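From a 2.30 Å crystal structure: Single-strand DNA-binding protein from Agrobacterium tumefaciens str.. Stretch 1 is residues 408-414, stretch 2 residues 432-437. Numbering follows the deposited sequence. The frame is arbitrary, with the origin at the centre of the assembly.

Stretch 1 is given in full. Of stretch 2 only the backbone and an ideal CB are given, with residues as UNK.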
ATOM      1  N   SER A 408      24.989   7.153   4.236  1.00 20.37           N
ATOM      2  CA  SER A 408      25.088   6.188   5.342  1.00 20.15           C
ATOM      3  C   SER A 408      24.786   6.788   6.715  1.00 19.52           C
ATOM      4  O   SER A 408      24.939   7.979   6.978  1.00 20.63           O
ATOM      5  CB  SER A 408      26.480   5.482   5.363  1.00 19.60           C
ATOM      6  OG  SER A 408      27.424   6.399   5.890  1.00 24.62           O
ATOM      7  N   PRO A 409      24.343   5.936   7.630  1.00 20.03           N
ATOM      8  CA  PRO A 409      24.138   6.367   9.018  1.00 19.97           C
ATOM      9  C   PRO A 409      25.397   6.883   9.749  1.00 20.99           C
ATOM     10  O   PRO A 409      25.291   7.886  10.487  1.00 21.23           O
ATOM     11  CB  PRO A 409      23.568   5.083   9.704  1.00 18.26           C
ATOM     12  CG  PRO A 409      23.090   4.234   8.535  1.00 19.81           C
ATOM     13  CD  PRO A 409      23.946   4.532   7.393  1.00 16.96           C
ATOM     14  N   SER A 410      26.560   6.239   9.542  1.00 21.46           N
ATOM     15  CA  SER A 410      27.837   6.809  10.099  1.00 23.04           C
ATOM     16  C   SER A 410      28.169   8.180   9.568  1.00 21.41           C
ATOM     17  O   SER A 410      28.412   9.095  10.334  1.00 22.24           O
ATOM     18  CB  SER A 410      29.032   5.825  10.035  1.00 22.59           C
ATOM     19  OG  SER A 410      29.456   5.577   8.690  1.00 24.18           O
ATOM     20  N   ARG A 411      28.098   8.356   8.263  1.00 23.49           N
ATOM     21  CA  ARG A 411      28.249   9.726   7.661  1.00 23.71           C
ATOM     22  C   ARG A 411      27.337  10.778   8.247  1.00 23.78           C
ATOM     23  O   ARG A 411      27.764  11.909   8.472  1.00 24.44           O
ATOM     24  CB  ARG A 411      28.096   9.663   6.156  1.00 23.20           C
ATOM     25  CG  ARG A 411      28.349  11.015   5.439  1.00 26.51           C
ATOM     26  CD  ARG A 411      29.718  11.641   5.806  1.00 25.56           C
ATOM     27  NE  ARG A 411      30.828  10.794   5.349  1.00 27.17           N
ATOM     28  CZ  ARG A 411      32.127  11.066   5.568  1.00 31.65           C
ATOM     29  NH1 ARG A 411      32.513  12.205   6.256  1.00 28.70           N
ATOM     30  NH2 ARG A 411      33.048  10.188   5.137  1.00 24.33           N
ATOM     31  N   LEU A 412      26.079  10.408   8.548  1.00 23.75           N
ATOM     32  CA  LEU A 412      25.129  11.373   9.090  1.00 22.84           C
ATOM     33  C   LEU A 412      25.412  11.581  10.559  1.00 24.33           C
ATOM     34  O   LEU A 412      25.382  12.701  11.064  1.00 24.24           O
ATOM     35  CB  LEU A 412      23.638  10.911   8.893  1.00 22.35           C
ATOM     36  CG  LEU A 412      22.625  11.919   9.493  1.00 21.70           C
ATOM     37  CD1 LEU A 412      22.718  13.272   8.828  1.00 22.75           C
ATOM     38  CD2 LEU A 412      21.154  11.429   9.450  1.00 23.54           C
ATOM     39  N   GLU A 413      25.629  10.494  11.281  1.00 24.74           N
ATOM     40  CA  GLU A 413      26.081  10.636  12.655  1.00 27.06           C
ATOM     41  C   GLU A 413      27.270  11.615  12.788  1.00 27.57           C
ATOM     42  O   GLU A 413      27.258  12.516  13.649  1.00 27.55           O
ATOM     43  CB  GLU A 413      26.487   9.284  13.221  1.00 26.11           C
ATOM     44  CG  GLU A 413      26.259   9.277  14.701  1.00 34.18           C
ATOM     45  CD  GLU A 413      27.263   8.454  15.460  1.00 44.39           C
ATOM     46  OE1 GLU A 413      27.939   7.541  14.901  1.00 47.36           O
ATOM     47  OE2 GLU A 413      27.383   8.730  16.657  1.00 51.55           O
ATOM     48  N   TYR A 414      28.281  11.411  11.924  1.00 28.55           N
ATOM     49  CA  TYR A 414      29.436  12.249  11.873  1.00 28.60           C
ATOM     50  C   TYR A 414      29.061  13.668  11.491  1.00 29.03           C
ATOM     51  O   TYR A 414      29.379  14.589  12.210  1.00 29.65           O
ATOM     52  CB  TYR A 414      30.460  11.712  10.892  1.00 29.43           C
ATOM     53  CG  TYR A 414      31.735  12.498  10.887  1.00 30.10           C
ATOM     54  CD1 TYR A 414      32.656  12.380  11.946  1.00 31.66           C
ATOM     55  CD2 TYR A 414      32.051  13.366   9.827  1.00 31.23           C
ATOM     56  CE1 TYR A 414      33.840  13.123  11.954  1.00 28.72           C
ATOM     57  CE2 TYR A 414      33.248  14.142   9.831  1.00 25.77           C
ATOM     58  CZ  TYR A 414      34.116  13.990  10.890  1.00 30.29           C
ATOM     59  OH  TYR A 414      35.295  14.715  10.921  1.00 36.17           O
ATOM     60  N   UNK A 432      23.600   2.643  17.313  1.00 32.59           N
ATOM     61  CA  UNK A 432      24.793   1.801  17.012  1.00 32.86           C
ATOM     62  C   UNK A 432      25.154   1.670  15.494  1.00 32.47           C
ATOM     63  O   UNK A 432      26.314   1.470  15.134  1.00 31.05           O
ATOM     64  CB  UNK A 432      24.553   0.399  17.577  1.00 32.86           C
ATOM     65  N   UNK A 433      24.168   1.832  14.599  1.00 32.43           N
ATOM     66  CA  UNK A 433      24.442   1.823  13.131  1.00 30.86           C
ATOM     67  C   UNK A 433      25.392   2.932  12.685  1.00 32.18           C
ATOM     68  O   UNK A 433      26.069   2.805  11.655  1.00 31.65           O
ATOM     69  CB  UNK A 433      23.131   1.960  12.355  1.00 30.86           C
ATOM     70  N   UNK A 434      25.423   4.018  13.434  1.00 33.10           N
ATOM     71  CA  UNK A 434      26.282   5.112  13.098  1.00 37.68           C
ATOM     72  C   UNK A 434      27.732   5.015  13.567  1.00 41.23           C
ATOM     73  O   UNK A 434      28.474   5.980  13.397  1.00 40.23           O
ATOM     74  CB  UNK A 434      25.664   6.392  13.665  1.00 37.68           C
ATOM     75  N   UNK A 435      28.131   3.884  14.177  1.00 44.72           N
ATOM     76  CA  UNK A 435      29.551   3.617  14.513  1.00 49.51           C
ATOM     77  C   UNK A 435      30.055   2.403  13.772  1.00 50.39           C
ATOM     78  O   UNK A 435      30.923   1.724  14.268  1.00 51.60           O
ATOM     79  CB  UNK A 435      29.731   3.412  16.018  1.00 49.51           C
ATOM     80  N   UNK A 436      29.510   2.142  12.587  1.00 52.35           N
ATOM     81  CA  UNK A 436      29.890   0.975  11.779  1.00 54.44           C
ATOM     82  C   UNK A 436      30.458   1.431  10.437  1.00 55.65           C
ATOM     83  O   UNK A 436      29.946   2.381   9.857  1.00 55.78           O
ATOM     84  CB  UNK A 436      28.690   0.050  11.562  1.00 54.44           C
ATOM     85  N   UNK A 437      31.483   0.747   9.924  1.00 57.45           N
ATOM     86  CA  UNK A 437      32.025   1.032   8.560  1.00 59.98           C
ATOM     87  C   UNK A 437      32.925  -0.103   7.980  1.00 60.78           C
ATOM     88  O   UNK A 437      33.730  -0.686   8.705  1.00 61.05           O
ATOM     89  CB  UNK A 437      32.837   2.328   8.606  1.00 59.98           C
TER

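Stretch 1 enters a helix at Pro409. Ser408 caps it: Ser408 OG accepts a bond from Arg411 N at 3.1 Å. Stretch 2 passes the start of this helix, beside Pro409, Ser410 and Glu413.

Position 432 has helical backbone angles, -54/-25. Its CA-to-CB bond points away, and the ideal CB has nothing of stretch 1 within 5.5 Å. Stretch 1 therefore sets no preference here. The deposited residue is Ser432. Its side chain makes no contact with the helix, but Ser432 O accepts a backbone bond from the N of position 435 at 3.2 Å.

Position 433 is also helical, -61/-26. CA-to-CB points sideways, and the ideal CB lies 4.1 Å from Pro409 CB. The proline ring offers an apolar surface, so Ala, Leu, Met or another apolar residue would suit. The residue is Met433. Met433 CB packs on Pro409 CB at 4.1 Å, and the rest of the side chain leads away from the helix. Met433 O accepts a bond from water 1 at 3.2 Å; the O of this water accepts a weak bond from Ser410 N at 3.3 Å.

Position 434 comes closest to the helix by CA distance. Its CA is 3.8 Å from Ser410 CA, and its ideal CB points toward stretch 1. That CB would lie 3.5 Å from Pro409 O and 4.2 Å from Ser410 CA. The -84/4 backbone is open to most residues, but the close approach suggests a small one, such as Gly, Ala or Ser. It is Gly434. The close backbones permit a CA-H...O contact from Ser410 CA to Gly434 O, 3.5 Å. The Glu413 carboxylate is modelled too near Gly434 O and carries little weight.

Position 435 has angles of -117/30 and CA-to-CB pointing away. Glu413 could suggest a basic partner, but the direction favours no contact and many polar residues would do. The residue is Arg435. Its side chain forms no salt bridge with Glu413.

Position 436 is extended, -119/142, with CA-to-CB sideways and no atom of stretch 1 within 5.5 Å of the ideal CB. Many residues would suit, polar ones included; the carbonyl matters more. The deposited residue is Gln436. Gln436 O accepts a weak bond from Ser410 OG at 3.4 Å. Gln436 O also accepts from water 1 at 3.2 Å, which thus links it to Met433 O and Ser410 N. The glutamine side chain leads away.

Position 437 is extended, with CA-to-CB sideways and its ideal CB 4.7 Å from Ser410 OG. A small or polar residue would fit. It is Ser437, poorly ordered.

Stretch 2, residues 432-437: SMGRQS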
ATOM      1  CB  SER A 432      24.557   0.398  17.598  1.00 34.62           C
ATOM      2  OG  SER A 432      23.778  -0.443  16.718  1.00 37.63           O
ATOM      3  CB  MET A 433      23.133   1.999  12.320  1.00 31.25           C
ATOM      4  CG  MET A 433      22.152   0.858  12.431  1.00 31.75           C
ATOM      5  SD  MET A 433      21.014   0.809  11.025  1.00 22.25           S
ATOM      6  CE  MET A 433      20.222  -0.780  11.235  1.00 26.08           C
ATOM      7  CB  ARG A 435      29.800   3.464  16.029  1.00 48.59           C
ATOM      8  CG  ARG A 435      28.909   2.456  16.725  1.00 52.93           C
ATOM      9  CD  ARG A 435      29.557   1.808  18.007  1.00 54.36           C
ATOM     10  NE  ARG A 435      28.562   1.080  18.825  1.00 59.77           N
ATOM     11  CZ  ARG A 435      28.298  -0.230  18.722  1.00 61.66           C
ATOM     12  NH1 ARG A 435      28.942  -0.991  17.815  1.00 61.57           N
ATOM     13  NH2 ARG A 435      27.393  -0.786  19.538  1.00 59.16           N
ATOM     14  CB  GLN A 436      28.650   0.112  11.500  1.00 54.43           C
ATOM     15  CG  GLN A 436      27.782  -0.216  12.704  1.00 54.96           C
ATOM     16  CD  GLN A 436      28.279  -1.436  13.434  1.00 56.49           C
ATOM     17  OE1 GLN A 436      29.428  -1.850  13.241  1.00 57.42           O
ATOM     18  NE2 GLN A 436      27.414  -2.044  14.259  1.00 52.60           N
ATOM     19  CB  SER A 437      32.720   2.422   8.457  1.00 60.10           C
ATOM     20  OG  SER A 437      33.576   2.712   9.578  1.00 61.24           O
TER
HETATM   21  O   HOH W   1      27.056   3.058   8.621  1.00 30.81           O
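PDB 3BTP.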